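Local structure of DNA ligase (Alteromonas mediterranea, 6GDR) at residues D143-M148 against M191-K196; F167-V172 against E176-Q181; F198-S201 against D205-I208; S201-S204 against I208-K211. The protein probably seals nicks in the backbone of duplex DNA, as an ATP-dependent Lig E ligase that works through an adenylated intermediate. All blocks are in the same frame, centred on the assembly; numbering follows the deposited sequence.

Contact 1: residues D143-M148 against M191-K196. With AMP (adenosine monophosphate), chain G.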
# COMPACT_ATOMS: atom_id res chain seq x y z
N ASP D 143 -4.57 -15.38 -14.04
CA ASP D 143 -3.61 -16.44 -14.30
C ASP D 143 -2.95 -16.25 -15.66
O ASP D 143 -1.73 -16.43 -15.80
CB ASP D 143 -4.31 -17.80 -14.24
CG ASP D 143 -3.36 -18.93 -13.88
OD1 ASP D 143 -3.19 -19.19 -12.67
OD2 ASP D 143 -2.79 -19.54 -14.80
N SER D 144 -3.73 -15.86 -16.67
CA SER D 144 -3.16 -15.61 -17.99
C SER D 144 -2.30 -14.35 -17.99
O SER D 144 -1.22 -14.34 -18.60
CB SER D 144 -4.29 -15.48 -19.02
OG SER D 144 -3.78 -15.04 -20.27
N ARG D 145 -2.75 -13.29 -17.32
CA ARG D 145 -1.97 -12.06 -17.26
C ARG D 145 -0.64 -12.29 -16.55
O ARG D 145 0.40 -11.79 -16.98
CB ARG D 145 -2.78 -10.96 -16.58
CG ARG D 145 -4.17 -10.78 -17.17
CD ARG D 145 -4.78 -9.44 -16.78
NE ARG D 145 -5.03 -9.32 -15.35
CZ ARG D 145 -6.14 -9.74 -14.73
NH1 ARG D 145 -7.11 -10.33 -15.42
NH2 ARG D 145 -6.26 -9.58 -13.42
N LEU D 146 -0.67 -13.04 -15.45
CA LEU D 146 0.58 -13.41 -14.77
C LEU D 146 1.52 -14.13 -15.73
O LEU D 146 2.71 -13.81 -15.81
CB LEU D 146 0.28 -14.27 -13.55
CG LEU D 146 1.49 -14.83 -12.80
CD1 LEU D 146 2.33 -13.71 -12.20
CD2 LEU D 146 1.05 -15.81 -11.72
N ASN D 147 0.99 -15.13 -16.45
CA ASN D 147 1.82 -15.84 -17.42
C ASN D 147 2.42 -14.88 -18.43
O ASN D 147 3.60 -15.01 -18.79
CB ASN D 147 0.98 -16.92 -18.12
CG ASN D 147 0.52 -18.01 -17.17
OD1 ASN D 147 1.10 -18.21 -16.11
ND2 ASN D 147 -0.54 -18.71 -17.56
N MET D 148 1.63 -13.92 -18.91
CA MET D 148 2.15 -12.93 -19.85
C MET D 148 3.26 -12.10 -19.21
O MET D 148 4.28 -11.82 -19.86
CB MET D 148 1.01 -12.03 -20.33
CG MET D 148 -0.03 -12.74 -21.18
SD MET D 148 -1.57 -11.82 -21.35
CE MET D 148 -0.98 -10.24 -21.96
N MET D 191 -1.14 -9.80 -0.37
CA MET D 191 -2.14 -9.51 -1.38
C MET D 191 -2.66 -10.83 -1.94
O MET D 191 -1.88 -11.76 -2.17
CB MET D 191 -1.58 -8.64 -2.51
CG MET D 191 -1.09 -7.28 -2.05
SD MET D 191 -2.42 -6.21 -1.46
CE MET D 191 -3.30 -5.88 -2.99
N LEU D 192 -3.97 -10.90 -2.16
CA LEU D 192 -4.62 -12.09 -2.69
C LEU D 192 -5.33 -11.71 -3.97
O LEU D 192 -6.23 -10.86 -3.96
CB LEU D 192 -5.61 -12.67 -1.68
CG LEU D 192 -5.08 -12.85 -0.25
CD1 LEU D 192 -6.20 -13.32 0.67
CD2 LEU D 192 -3.93 -13.83 -0.23
N HIS D 193 -4.93 -12.33 -5.08
CA HIS D 193 -5.52 -12.07 -6.39
C HIS D 193 -6.10 -13.37 -6.92
O HIS D 193 -5.37 -14.35 -7.11
CB HIS D 193 -4.49 -11.49 -7.35
CG HIS D 193 -5.08 -10.66 -8.45
ND1 HIS D 193 -4.37 -9.68 -9.10
CD2 HIS D 193 -6.32 -10.67 -9.00
CE1 HIS D 193 -5.14 -9.11 -10.01
NE2 HIS D 193 -6.33 -9.69 -9.97
N HIS D 194 -7.41 -13.38 -7.17
CA HIS D 194 -8.08 -14.59 -7.64
C HIS D 194 -7.53 -15.01 -9.00
O HIS D 194 -7.37 -14.18 -9.90
CB HIS D 194 -9.58 -14.35 -7.71
CG HIS D 194 -10.40 -15.59 -7.55
ND1 HIS D 194 -11.01 -16.23 -8.60
CD2 HIS D 194 -10.71 -16.31 -6.44
CE1 HIS D 194 -11.66 -17.29 -8.16
NE2 HIS D 194 -11.49 -17.36 -6.85
N LYS D 195 -7.26 -16.30 -9.14
CA LYS D 195 -6.61 -16.80 -10.35
C LYS D 195 -7.53 -16.68 -11.56
O LYS D 195 -7.13 -16.16 -12.61
CB LYS D 195 -6.18 -18.26 -10.15
CG LYS D 195 -5.36 -18.51 -8.90
CD LYS D 195 -4.96 -19.97 -8.77
CE LYS D 195 -4.19 -20.23 -7.49
NZ LYS D 195 -3.92 -21.68 -7.28
N LYS D 196 -8.77 -17.16 -11.43
CA LYS D 196 -9.71 -17.24 -12.54
C LYS D 196 -10.60 -16.01 -12.66
O LYS D 196 -11.72 -16.11 -13.17
CB LYS D 196 -10.57 -18.50 -12.41
CG LYS D 196 -11.36 -18.56 -11.11
CD LYS D 196 -12.28 -19.77 -11.04
CE LYS D 196 -13.67 -19.36 -10.59
P AMP G . -3.68 0.36 -0.59
O1P AMP G . -2.24 0.01 -0.30
O2P AMP G . -4.71 0.16 0.50
O5' AMP G . -4.15 -0.48 -1.88
C5' AMP G . -3.31 -1.51 -2.38
C4' AMP G . -2.14 -0.91 -3.16
O4' AMP G . -0.94 -1.63 -2.87
C3' AMP G . -2.32 -0.90 -4.66
O3' AMP G . -2.49 0.44 -5.13
C2' AMP G . -1.06 -1.53 -5.23
O2' AMP G . -0.45 -0.69 -6.21
C1' AMP G . -0.12 -1.72 -4.05
N9 AMP G . 0.65 -2.99 -4.01
C8 AMP G . 1.87 -3.07 -3.44
N7 AMP G . 2.37 -4.33 -3.53
C5 AMP G . 1.46 -5.08 -4.18
C6 AMP G . 1.36 -6.49 -4.60
N6 AMP G . 2.36 -7.36 -4.34
N1 AMP G . 0.24 -6.88 -5.25
C2 AMP G . -0.76 -6.02 -5.51
N3 AMP G . -0.73 -4.73 -5.15
C4 AMP G . 0.33 -4.19 -4.50
O HOH W 1 -8.83 -9.31 -11.65
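Asp143 and Lys195 join the start of helix 142-154 to the turn just after strand 189-194 in the adenylation domain of the ligase. The link is a backbone one: Asp143 N donates to Lys195 O over 3.0 Å, with an N-H...O angle of 155° and the donor lying in the carbonyl plane on a lone pair. An amide in the first turn has no helical carbonyl before it to bond, and here the loop after the strand supplies one. The two side chains then run side by side in the same direction, Asp143 OD1 passing 4.0 Å from Lys195 CB. Their charged ends stay apart, with OD1 6.0 Å from Lys195 NZ. Trp30 serves both, its NE1 bonding to the carboxylate and its rings taking a cation-pi contact from the lysine.

Two residues further along the helix, Arg145 crosses His193 at about a right angle, the imidazole coming to the edge of the guanidinium with the planes 51° apart. Arg145 NH2 and His193 NE2 are poorly aligned for a direct bond; a water bridges them, 3.1 Å from Arg145 NH2 and 3.0 Å from His193 NE2. His193 has two modelled conformers, so the bridge is certain for only one of them. Asp134 holds the guanidinium through a salt bridge to NE, and Phe142 stacks on the imidazole. Farther up the strand, Met191 curls against one face of the adenine of AMP, with both CG and CE on that side: CG lies 3.5 Å from AMP N1, and the bends at chi2 and chi3 carry CE to 3.5 Å from AMP N3.

Contact 2: residues F167-V172 against E176-Q181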
# COMPACT_ATOMS: atom_id res chain seq x y z
N PHE D 167 2.83 -17.04 -5.03
CA PHE D 167 2.83 -18.38 -4.46
C PHE D 167 1.41 -18.74 -4.05
O PHE D 167 0.47 -17.96 -4.24
CB PHE D 167 3.80 -18.47 -3.27
CG PHE D 167 3.55 -17.43 -2.21
CD1 PHE D 167 2.72 -17.71 -1.14
CD2 PHE D 167 4.15 -16.19 -2.29
CE1 PHE D 167 2.49 -16.75 -0.16
CE2 PHE D 167 3.93 -15.24 -1.32
CZ PHE D 167 3.10 -15.52 -0.25
N THR D 168 1.25 -19.93 -3.47
CA THR D 168 -0.05 -20.47 -3.10
C THR D 168 -0.07 -20.83 -1.62
O THR D 168 0.92 -21.33 -1.08
CB THR D 168 -0.39 -21.71 -3.94
OG1 THR D 168 -0.34 -21.38 -5.33
CG2 THR D 168 -1.79 -22.22 -3.60
N LEU D 169 -1.20 -20.55 -0.98
CA LEU D 169 -1.48 -20.98 0.38
C LEU D 169 -2.77 -21.80 0.38
O LEU D 169 -3.55 -21.77 -0.57
CB LEU D 169 -1.59 -19.78 1.33
CG LEU D 169 -0.34 -18.90 1.46
CD1 LEU D 169 -0.66 -17.64 2.24
CD2 LEU D 169 0.79 -19.66 2.12
N SER D 170 -3.01 -22.52 1.48
CA SER D 170 -4.16 -23.41 1.57
C SER D 170 -5.15 -22.90 2.61
O SER D 170 -6.09 -22.18 2.27
CB SER D 170 -3.70 -24.84 1.91
OG SER D 170 -3.00 -24.85 3.14
N SER D 171 -4.94 -23.25 3.88
CA SER D 171 -5.88 -22.90 4.93
C SER D 171 -5.81 -21.41 5.25
O SER D 171 -4.85 -20.71 4.90
CB SER D 171 -5.60 -23.70 6.20
OG SER D 171 -5.50 -25.09 5.91
N VAL D 172 -6.85 -20.91 5.93
CA VAL D 172 -6.78 -19.56 6.47
C VAL D 172 -5.71 -19.49 7.55
O VAL D 172 -5.10 -18.44 7.76
CB VAL D 172 -8.16 -19.12 7.00
CG1 VAL D 172 -9.22 -19.26 5.92
CG2 VAL D 172 -8.54 -19.92 8.25
N GLU D 176 -2.68 -16.70 8.05
CA GLU D 176 -2.36 -15.96 9.26
C GLU D 176 -0.89 -16.13 9.63
O GLU D 176 -0.22 -15.17 10.03
CB GLU D 176 -3.25 -16.42 10.41
CG GLU D 176 -3.49 -15.36 11.48
CD GLU D 176 -4.39 -14.24 11.01
OE1 GLU D 176 -5.05 -14.41 9.95
OE2 GLU D 176 -4.45 -13.20 11.69
N GLU D 177 -0.36 -17.35 9.49
CA GLU D 177 1.03 -17.60 9.84
C GLU D 177 1.98 -16.91 8.86
O GLU D 177 3.01 -16.36 9.28
CB GLU D 177 1.31 -19.10 9.88
CG GLU D 177 0.59 -19.83 11.00
CD GLU D 177 0.90 -21.32 11.02
OE1 GLU D 177 1.48 -21.82 10.04
OE2 GLU D 177 0.57 -21.98 12.03
N LYS D 178 1.67 -16.94 7.57
CA LYS D 178 2.52 -16.26 6.59
C LYS D 178 2.50 -14.76 6.82
O LYS D 178 3.54 -14.10 6.74
CB LYS D 178 2.06 -16.60 5.17
CG LYS D 178 2.96 -16.01 4.08
CD LYS D 178 4.35 -16.63 4.09
CE LYS D 178 5.28 -15.94 3.11
NZ LYS D 178 6.68 -16.44 3.23
N LEU D 179 1.33 -14.20 7.11
CA LEU D 179 1.23 -12.77 7.41
C LEU D 179 2.12 -12.41 8.59
O LEU D 179 2.88 -11.44 8.54
CB LEU D 179 -0.22 -12.40 7.68
CG LEU D 179 -0.49 -10.95 8.09
CD1 LEU D 179 -0.05 -9.99 6.99
CD2 LEU D 179 -1.97 -10.77 8.40
N GLU D 180 2.04 -13.19 9.67
CA GLU D 180 2.89 -12.95 10.84
C GLU D 180 4.36 -12.98 10.45
O GLU D 180 5.13 -12.09 10.81
CB GLU D 180 2.59 -13.98 11.92
CG GLU D 180 1.86 -13.43 13.14
CD GLU D 180 2.75 -12.53 13.99
OE1 GLU D 180 2.26 -11.47 14.44
OE2 GLU D 180 3.92 -12.89 14.21
N GLN D 181 4.77 -14.02 9.72
CA GLN D 181 6.17 -14.15 9.32
C GLN D 181 6.61 -12.96 8.48
O GLN D 181 7.67 -12.36 8.74
CB GLN D 181 6.38 -15.46 8.57
CG GLN D 181 7.80 -15.67 8.05
CD GLN D 181 7.99 -15.17 6.63
OE1 GLN D 181 7.10 -15.30 5.78
NE2 GLN D 181 9.16 -14.59 6.36
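Lys178 lays its aliphatic stem against Leu169 and Phe167, where the chain enters helix 172-184 of the adenylation domain. The close-packed part is hydrocarbon. Leu169 CD1 meets Lys178 CB at 4.1 Å, the two side chains crossing at about a right angle, and the lysine then reaches on to the phenyl ring, its CE 4.0 Å from Phe167 CZ. Phe167 has its CG between the backbone N and the carbonyl carbon (chi1 54°), which swings the ring toward the helix, and Leu169 CG sits at the ring edge in its plane. Behind this layer Phe167 and Leu169 both rest on Val31 of strand 29-34, while Lys178 also touches Leu190 of strand 189-194, so the segment 167-172 and the helix are packed onto the same sheet.

The other end is looser and faces solvent. There Val172 and Glu176 are joined by the backbone bond of the opening helical turn, Glu176 N to Val172 O at 3.0 Å, and the side-chain contribution is slight: Glu176 CB comes to 3.8 Å of Val172 O. Ser171 occupies the N-cap position without making a capping bond through its side chain.

The ammonium group of Lys178 is steered along the helix rather than across the contact. With CG anti to the backbone N and a bend at chi2, NZ arrives 2.8 Å from Gln181 OE1 and 5.6 Å from the centroid of the Phe167 ring, too long for more than a weak cation-pi attraction. Cohesion here therefore comes mainly from nonpolar packing of the lysine stem, its charge being met by an amide of its own helix.

Contact 3: residues F198-S201 against D205-I208. Unlike the reference sequence in segment 205-208: Ile208 (reference Leu).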
# COMPACT_ATOMS: atom_id res chain seq x y z
N PHE D 198 -11.42 -12.03 -13.95
CA PHE D 198 -11.12 -11.03 -14.97
C PHE D 198 -10.94 -9.67 -14.33
O PHE D 198 -11.49 -9.38 -13.26
CB PHE D 198 -12.24 -10.97 -16.01
CG PHE D 198 -12.44 -12.24 -16.79
CD1 PHE D 198 -13.69 -12.59 -17.27
CD2 PHE D 198 -11.37 -13.09 -17.05
CE1 PHE D 198 -13.88 -13.76 -17.98
CE2 PHE D 198 -11.56 -14.26 -17.76
CZ PHE D 198 -12.81 -14.59 -18.23
N TYR D 199 -10.15 -8.82 -14.99
CA TYR D 199 -9.90 -7.48 -14.49
C TYR D 199 -11.19 -6.67 -14.48
O TYR D 199 -11.98 -6.73 -15.42
CB TYR D 199 -8.84 -6.79 -15.33
CG TYR D 199 -8.23 -5.57 -14.67
CD1 TYR D 199 -7.02 -5.66 -14.00
CD2 TYR D 199 -8.86 -4.34 -14.72
CE1 TYR D 199 -6.45 -4.56 -13.39
CE2 TYR D 199 -8.30 -3.22 -14.11
CZ TYR D 199 -7.10 -3.34 -13.45
OH TYR D 199 -6.54 -2.24 -12.85
N HIS D 200 -11.39 -5.91 -13.41
CA HIS D 200 -12.58 -5.07 -13.28
C HIS D 200 -12.32 -4.01 -12.22
O HIS D 200 -11.80 -4.32 -11.14
CB HIS D 200 -13.81 -5.92 -12.91
CG HIS D 200 -15.01 -5.11 -12.55
ND1 HIS D 200 -15.62 -5.18 -11.31
CD2 HIS D 200 -15.72 -4.20 -13.26
CE1 HIS D 200 -16.65 -4.36 -11.28
NE2 HIS D 200 -16.74 -3.75 -12.45
N SER D 201 -12.67 -2.77 -12.53
CA SER D 201 -12.41 -1.67 -11.62
C SER D 201 -13.15 -1.88 -10.30
O SER D 201 -14.08 -2.69 -10.20
CB SER D 201 -12.84 -0.34 -12.25
OG SER D 201 -14.25 -0.31 -12.44
N ASP D 205 -13.98 -9.30 -4.03
CA ASP D 205 -13.21 -10.41 -3.50
C ASP D 205 -12.17 -10.93 -4.48
O ASP D 205 -11.41 -11.83 -4.12
CB ASP D 205 -14.15 -11.55 -3.09
CG ASP D 205 -14.89 -11.26 -1.80
OD1 ASP D 205 -14.28 -10.67 -0.89
OD2 ASP D 205 -16.08 -11.63 -1.70
N LYS D 206 -12.12 -10.40 -5.71
CA LYS D 206 -11.13 -10.84 -6.68
C LYS D 206 -9.72 -10.37 -6.32
O LYS D 206 -8.75 -11.00 -6.75
CB LYS D 206 -11.50 -10.34 -8.07
CG LYS D 206 -12.95 -10.59 -8.46
CD LYS D 206 -13.25 -10.10 -9.87
CE LYS D 206 -14.73 -9.87 -10.09
NZ LYS D 206 -15.21 -8.63 -9.43
N LEU D 207 -9.60 -9.29 -5.55
CA LEU D 207 -8.30 -8.74 -5.17
C LEU D 207 -8.40 -8.25 -3.73
O LEU D 207 -8.99 -7.19 -3.49
CB LEU D 207 -7.87 -7.62 -6.11
CG LEU D 207 -6.57 -6.89 -5.77
CD1 LEU D 207 -5.39 -7.86 -5.78
CD2 LEU D 207 -6.33 -5.76 -6.76
N ILE D 208 -7.83 -8.99 -2.79
CA ILE D 208 -8.01 -8.74 -1.37
C ILE D 208 -6.69 -8.28 -0.77
O ILE D 208 -5.60 -8.65 -1.22
CB ILE D 208 -8.56 -9.98 -0.65
CG1 ILE D 208 -10.02 -10.22 -1.07
CG2 ILE D 208 -8.49 -9.83 0.87
CD1 ILE D 208 -10.40 -11.67 -1.17
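Lys206 has the most surface buried here, and it spends that surface on Phe198 and His200, which run past it in the loop 198-201. Its methylene chain leaves the backbone with CG anti to the carbonyl carbon (chi1 -48°) and stays extended as far as CE. That brings CD to 3.9 Å from Phe198 O, a carbon against a carbonyl rather than a polar bond. What Phe198 contributes is its backbone, because its CB points away from Lys206. The lysine chain bends at its last torsion (chi4 75°), turning the ammonium away from that carbonyl, and Lys206 NZ ends 5.4 Å from Phe198 O.

The two segments belong to the long loop of a hairpin-like connection in the adenylation domain: strands 189-194 and 207-210 are antiparallel neighbours in one sheet, and the chain between them swings out before Lys206 rejoins it. Backbone bonds between Lys206 and His194 and between Ile208 and Leu192 zip this return in place, and Leu207 packs on Met191 and His193.

His200 is the third participant. Its imidazole meets the end of the lysine obliquely, with ND1 4.0 Å from Lys206 NZ, too far for a hydrogen bond between them. The ammonium is instead bonded to the hydroxyl of Ser204 in the same loop, which is consistent with the direction of the chi4 bend. The lysine side chain also touches Gln12 and Ala197. Tyr199 anchors its own part of the loop by a bond between its OH and the backbone N of Gln12. The contact lies at the protein surface, its nearest atom about 4 Å from the bound DNA.

Contact 4: residues S201-S204 against I208-K211. Unlike the reference sequence in segment 208-211: Ile208 (reference Leu). With AMP (adenosine monophosphate), chain G; nucleotides of chain A.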
# COMPACT_ATOMS: atom_id res chain seq x y z
N SER D 201 -12.67 -2.77 -12.53
CA SER D 201 -12.41 -1.67 -11.62
C SER D 201 -13.15 -1.88 -10.30
O SER D 201 -14.08 -2.69 -10.20
CB SER D 201 -12.84 -0.34 -12.25
OG SER D 201 -14.25 -0.31 -12.44
N GLY D 202 -12.73 -1.14 -9.28
CA GLY D 202 -13.39 -1.17 -8.00
C GLY D 202 -12.91 -2.29 -7.10
O GLY D 202 -11.99 -3.05 -7.42
N ARG D 203 -13.56 -2.40 -5.95
CA ARG D 203 -13.22 -3.39 -4.94
C ARG D 203 -14.14 -4.60 -5.05
O ARG D 203 -15.34 -4.46 -5.34
CB ARG D 203 -13.32 -2.78 -3.54
CG ARG D 203 -12.19 -1.82 -3.20
CD ARG D 203 -12.43 -1.10 -1.88
NE ARG D 203 -11.23 -0.44 -1.39
CZ ARG D 203 -10.87 0.81 -1.68
NH1 ARG D 203 -11.62 1.57 -2.47
NH2 ARG D 203 -9.75 1.31 -1.18
N SER D 204 -13.58 -5.78 -4.82
CA SER D 204 -14.33 -7.02 -4.80
C SER D 204 -13.44 -8.09 -4.18
O SER D 204 -12.28 -7.83 -3.85
CB SER D 204 -14.80 -7.43 -6.20
OG SER D 204 -13.71 -7.86 -7.00
N ILE D 208 -7.83 -8.99 -2.79
CA ILE D 208 -8.01 -8.74 -1.37
C ILE D 208 -6.69 -8.28 -0.77
O ILE D 208 -5.60 -8.65 -1.22
CB ILE D 208 -8.56 -9.98 -0.65
CG1 ILE D 208 -10.02 -10.22 -1.07
CG2 ILE D 208 -8.49 -9.83 0.87
CD1 ILE D 208 -10.40 -11.67 -1.17
N LYS D 209 -6.80 -7.47 0.28
CA LYS D 209 -5.67 -6.81 0.93
C LYS D 209 -5.61 -7.27 2.38
O LYS D 209 -6.63 -7.26 3.08
CB LYS D 209 -5.85 -5.29 0.84
CG LYS D 209 -4.88 -4.44 1.62
CD LYS D 209 -5.51 -3.09 1.95
CE LYS D 209 -6.11 -2.40 0.71
NZ LYS D 209 -6.84 -1.15 1.06
N VAL D 210 -4.43 -7.66 2.83
CA VAL D 210 -4.24 -8.24 4.16
C VAL D 210 -3.11 -7.51 4.85
O VAL D 210 -1.97 -7.53 4.37
CB VAL D 210 -3.96 -9.75 4.09
CG1 VAL D 210 -4.15 -10.38 5.46
CG2 VAL D 210 -4.85 -10.43 3.06
N LYS D 211 -3.41 -6.87 5.98
CA LYS D 211 -2.42 -6.13 6.76
C LYS D 211 -2.70 -6.34 8.24
O LYS D 211 -3.85 -6.49 8.66
CB LYS D 211 -2.45 -4.63 6.43
CG LYS D 211 -1.92 -4.27 5.05
CD LYS D 211 -2.45 -2.92 4.58
CE LYS D 211 -1.97 -1.77 5.46
NZ LYS D 211 -0.50 -1.58 5.41
P AMP G . -3.68 0.36 -0.59
O1P AMP G . -2.24 0.01 -0.30
O2P AMP G . -4.71 0.16 0.50
O5' AMP G . -4.15 -0.48 -1.88
C5' AMP G . -3.31 -1.51 -2.38
C4' AMP G . -2.14 -0.91 -3.16
O4' AMP G . -0.94 -1.63 -2.87
C3' AMP G . -2.32 -0.90 -4.66
O3' AMP G . -2.49 0.44 -5.13
C2' AMP G . -1.06 -1.53 -5.23
O2' AMP G . -0.45 -0.69 -6.21
C1' AMP G . -0.12 -1.72 -4.05
N9 AMP G . 0.65 -2.99 -4.01
C8 AMP G . 1.87 -3.07 -3.44
N7 AMP G . 2.37 -4.33 -3.53
C5 AMP G . 1.46 -5.08 -4.18
C6 AMP G . 1.36 -6.49 -4.60
N6 AMP G . 2.36 -7.36 -4.34
N1 AMP G . 0.24 -6.88 -5.25
C2 AMP G . -0.76 -6.02 -5.51
N3 AMP G . -0.73 -4.73 -5.15
C4 AMP G . 0.33 -4.19 -4.50
P DA A 6 -16.94 -0.77 -6.90
OP1 DA A 6 -16.66 -1.08 -8.32
OP2 DA A 6 -15.87 -0.84 -5.88
O5' DA A 6 -17.59 0.69 -6.83
C5' DA A 6 -18.89 0.91 -7.34
C4' DA A 6 -19.35 2.32 -7.04
O4' DA A 6 -19.86 2.39 -5.67
C3' DA A 6 -18.23 3.36 -7.13
O3' DA A 6 -18.68 4.51 -7.85
C2' DA A 6 -17.91 3.67 -5.67
C1' DA A 6 -19.25 3.45 -4.99
N9 DA A 6 -19.15 3.12 -3.57
C8 DA A 6 -18.32 2.18 -3.00
N7 DA A 6 -18.44 2.10 -1.70
C5 DA A 6 -19.41 3.04 -1.39
C6 DA A 6 -19.99 3.43 -0.16
N6 DA A 6 -19.66 2.90 1.01
N1 DA A 6 -20.93 4.39 -0.21
C2 DA A 6 -21.27 4.92 -1.39
N3 DA A 6 -20.79 4.63 -2.60
C4 DA A 6 -19.86 3.67 -2.53
P DG A 5 -18.03 -6.07 -2.73
OP1 DG A 5 -17.74 -7.28 -3.51
OP2 DG A 5 -17.19 -5.72 -1.55
O5' DG A 5 -18.02 -4.80 -3.70
C5' DG A 5 -19.03 -4.68 -4.70
C4' DG A 5 -19.35 -3.22 -4.96
O4' DG A 5 -20.07 -2.68 -3.83
C3' DG A 5 -18.12 -2.32 -5.14
O3' DG A 5 -18.14 -1.73 -6.43
C2' DG A 5 -18.21 -1.29 -4.01
C1' DG A 5 -19.68 -1.34 -3.63
N9 DG A 5 -19.96 -0.97 -2.24
C8 DG A 5 -19.32 -1.42 -1.11
N7 DG A 5 -19.80 -0.92 -0.01
C5 DG A 5 -20.84 -0.10 -0.43
C6 DG A 5 -21.73 0.70 0.32
O6 DG A 5 -21.79 0.85 1.54
N1 DG A 5 -22.63 1.38 -0.51
C2 DG A 5 -22.66 1.28 -1.88
N2 DG A 5 -23.60 2.00 -2.51
N3 DG A 5 -21.83 0.53 -2.59
C4 DG A 5 -20.95 -0.13 -1.80
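The AMP phosphate pocket and a DNA-backbone binding loop meet where Arg203 approaches Lys209, on the strand 207-210 of the adenylation domain; the sequence Lys209-Val210-Lys211 fits the KxK element known as motif V in ATP-dependent ligases. Lys209 NZ donates to AMP O2P over 2.6 Å. The chain of Lys209 starts out extended, with CG anti to the backbone N, and a bend at chi3 (-51°) brings its end round to the phosphate. Lys34, Arg50, Leu35 and Glu73 supply further hydrogen bonds to the nucleotide.

Arg203 stretches out from CG to NE and brings NH2 to 4.4 Å from Lys209 NZ, the ammonium lying at the guanidinium edge near its plane. These two cations line a region rich in phosphate: Lys209 also has a long, weak ion pair to a DNA phosphate, and Arg203 packs on a DNA phosphate. The positive potential so gathered would be expected to draw anionic groups to the site. Arg203 NE makes a weak hydrogen bond to Ala14 O.

The hydrogen bond from loop 201-204 to the DNA comes from its backbone. Arg203 N donates to OP2 of DA6 of chain A over 2.8 Å at a nearly straight 164°, and Gly202 CA comes to 3.3 Å from the same oxygen. Gly202 has the positive phi (85°) readily tolerated by glycine, and it is bonded through its backbone to Leu11. The other touch between loop and strand is Ser204 O, 4.3 Å from Ile208 CG1. Ser204 OG is bonded to Lys206, while Ser204 CA lies 3.7 Å from OP1 of DG5 of chain A.

How the contacts relate
All four contacts lie within the adenylation domain. Contact 2 is nested in the chain loop closed by contact 1, and contacts 3 and 4 follow both, overlapping at Ser201 and Ile208 with centres about 7 Å apart. Strands 189-194 and 207-210, neighbours in one sheet, tie contact 1 to contacts 3 and 4, whose centres lie about 10 and 14 Å from its own. Contact 2, on helix 172-184, has its centre about 17 to 20 Å from those of the others and reaches contact 4 through Leu179 against Val210. AMP touches contacts 1 and 4, at the base and the phosphate respectively, so one sheet links the nucleotide pocket to the DNA-holding loop.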